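Proteasome assembly chaperone 2 (PAC2) homologue Rv2125 (PDB 5UN0) is of uncharacterised function but, as a homologue of the eukaryotic proteasome assembly chaperone 2, may act in protein-complex assembly, which remains to be established. Local coordinates at residues 44-50 with 61-65. Residue numbers count along the deposited sequence, not the author numbering.
Sequences YQVNRPV and LQWPA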
# COMPACT_ATOMS: atom_id res chain seq x y z
N TYR A 44 -4.33 -0.33 -7.65
CA TYR A 44 -4.31 -1.57 -8.40
C TYR A 44 -3.10 -2.47 -8.13
O TYR A 44 -3.07 -3.60 -8.58
CB TYR A 44 -4.43 -1.27 -9.87
CG TYR A 44 -5.77 -0.70 -10.26
CD1 TYR A 44 -6.93 -1.43 -10.04
CD2 TYR A 44 -5.88 0.55 -10.86
CE1 TYR A 44 -8.16 -0.92 -10.39
CE2 TYR A 44 -7.12 1.06 -11.22
CZ TYR A 44 -8.27 0.32 -10.98
OH TYR A 44 -9.52 0.80 -11.33
N GLN A 45 -2.12 -1.98 -7.39
CA GLN A 45 -1.07 -2.88 -6.89
C GLN A 45 -1.61 -3.64 -5.69
O GLN A 45 -1.19 -4.77 -5.45
CB GLN A 45 0.19 -2.11 -6.52
CG GLN A 45 1.16 -1.94 -7.66
CD GLN A 45 2.36 -1.09 -7.29
OE1 GLN A 45 2.63 -0.85 -6.13
NE2 GLN A 45 3.10 -0.64 -8.30
N VAL A 46 -2.53 -3.03 -4.95
CA VAL A 46 -3.08 -3.66 -3.76
C VAL A 46 -4.14 -4.62 -4.19
O VAL A 46 -4.05 -5.82 -3.90
CB VAL A 46 -3.70 -2.64 -2.83
CG1 VAL A 46 -4.33 -3.33 -1.63
CG2 VAL A 46 -2.64 -1.65 -2.37
N ASN A 47 -5.14 -4.09 -4.89
CA ASN A 47 -6.19 -4.90 -5.53
C ASN A 47 -5.89 -5.10 -7.00
O ASN A 47 -6.35 -4.31 -7.85
CB ASN A 47 -7.55 -4.20 -5.44
CG ASN A 47 -8.04 -4.03 -4.03
OD1 ASN A 47 -8.60 -2.99 -3.70
ND2 ASN A 47 -7.86 -5.05 -3.19
N ARG A 48 -5.14 -6.16 -7.31
CA ARG A 48 -4.74 -6.40 -8.71
C ARG A 48 -5.92 -6.89 -9.57
O ARG A 48 -6.86 -7.47 -9.04
CB ARG A 48 -3.57 -7.37 -8.76
CG ARG A 48 -2.31 -6.79 -8.13
CD ARG A 48 -1.06 -7.61 -8.43
NE ARG A 48 0.15 -6.87 -8.05
CZ ARG A 48 0.81 -6.02 -8.83
NH1 ARG A 48 1.87 -5.40 -8.35
NH2 ARG A 48 0.42 -5.78 -10.08
N PRO A 49 -5.88 -6.62 -10.88
CA PRO A 49 -6.91 -7.21 -11.71
C PRO A 49 -6.54 -8.64 -11.99
O PRO A 49 -5.39 -9.03 -11.83
CB PRO A 49 -6.88 -6.38 -13.00
CG PRO A 49 -6.11 -5.16 -12.66
CD PRO A 49 -5.11 -5.62 -11.63
N VAL A 50 -7.55 -9.39 -12.41
CA VAL A 50 -7.38 -10.81 -12.70
C VAL A 50 -7.36 -11.01 -14.20
O VAL A 50 -8.29 -10.59 -14.90
CB VAL A 50 -8.49 -11.66 -12.05
CG1 VAL A 50 -8.14 -13.14 -12.15
CG2 VAL A 50 -8.69 -11.29 -10.59
N LEU A 61 -10.11 -10.05 -18.76
CA LEU A 61 -9.51 -9.10 -17.83
C LEU A 61 -10.59 -8.62 -16.87
O LEU A 61 -11.63 -8.09 -17.29
CB LEU A 61 -8.91 -7.91 -18.58
CG LEU A 61 -8.04 -6.95 -17.76
CD1 LEU A 61 -6.84 -7.66 -17.14
CD2 LEU A 61 -7.57 -5.79 -18.64
N GLN A 62 -10.34 -8.80 -15.58
CA GLN A 62 -11.35 -8.55 -14.57
C GLN A 62 -10.85 -7.51 -13.58
O GLN A 62 -9.85 -7.74 -12.88
CB GLN A 62 -11.72 -9.85 -13.86
CG GLN A 62 -12.87 -9.73 -12.85
CD GLN A 62 -14.13 -9.05 -13.37
OE1 GLN A 62 -14.89 -8.48 -12.58
NE2 GLN A 62 -14.36 -9.10 -14.68
N TRP A 63 -11.54 -6.38 -13.54
CA TRP A 63 -11.16 -5.27 -12.66
C TRP A 63 -11.89 -5.28 -11.32
O TRP A 63 -13.10 -5.52 -11.27
CB TRP A 63 -11.48 -3.95 -13.35
CG TRP A 63 -10.66 -3.71 -14.56
CD1 TRP A 63 -10.93 -4.13 -15.82
CD2 TRP A 63 -9.43 -2.99 -14.63
NE1 TRP A 63 -9.94 -3.71 -16.68
CE2 TRP A 63 -9.01 -3.01 -15.96
CE3 TRP A 63 -8.66 -2.32 -13.69
CZ2 TRP A 63 -7.84 -2.39 -16.38
CZ3 TRP A 63 -7.51 -1.71 -14.10
CH2 TRP A 63 -7.10 -1.75 -15.43
N PRO A 64 -11.17 -4.96 -10.23
CA PRO A 64 -11.82 -4.87 -8.94
C PRO A 64 -12.92 -3.85 -9.01
O PRO A 64 -12.79 -2.86 -9.72
CB PRO A 64 -10.72 -4.39 -8.01
CG PRO A 64 -9.77 -3.68 -8.91
CD PRO A 64 -9.79 -4.44 -10.19
N ALA A 65 -14.01 -4.09 -8.29
CA ALA A 65 -15.19 -3.25 -8.38
C ALA A 65 -16.19 -3.59 -7.31
O ALA A 65 -16.01 -4.57 -6.55
CB ALA A 65 -15.83 -3.41 -9.76
O HOH W 1 -11.35 -0.80 -11.04
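Two backbone hydrogen bonds join Val50 to Gln62: Val50 N donates to Gln62 O at 2.9 Å, and Gln62 N returns the bond to Val50 O at 2.8 Å. This closed ring defines an antiparallel hydrogen-bonded pair and satisfies all four polar backbone atoms. Val50 O also receives a CA-H...O contact from Leu61 CA at 3.5 Å. Toward Pro49 and Trp63 the strands give way to loop. Pro64, two residues on from Gln62, has no amide hydrogen to offer Arg48 O, and Pro64 CD stands 4.4 Å from Arg48 O.

Apolar side chains take over there. CG of Pro49 lies over the six-membered ring of Trp63, 4.2 Å from its centroid, in a CH-pi contact. The same indole turns its edge to the face of Tyr44, a T-shaped pair with centroids 5.1 Å apart and planes at 76°, while Tyr44 CE1 reaches Pro64 CG at 3.5 Å. The phenol is satisfied through water: Tyr44 OH donates to a water at 2.4 Å, a short distance, and this water donates to Pro64 O at 2.8 Å.

Other polar side-chain atoms find their partners outside the two segments. Gln62 OE1 is hydrogen-bonded to Arg67 NH2 and Asn47 OD1 to Asn89 ND2, and Arg48 forms a salt bridge with Glu87 of the second subunit and a hydrogen bond to its Thr153 O. Val50 also pairs with a strand of that subunit, extending the sheet across the interface. The whole is the base of a two-stranded β-hairpin, 50-54 with 57-62, which projects from the PAC2-family domain between sheet strands 31-36 and 66-71 and takes part in subunit association.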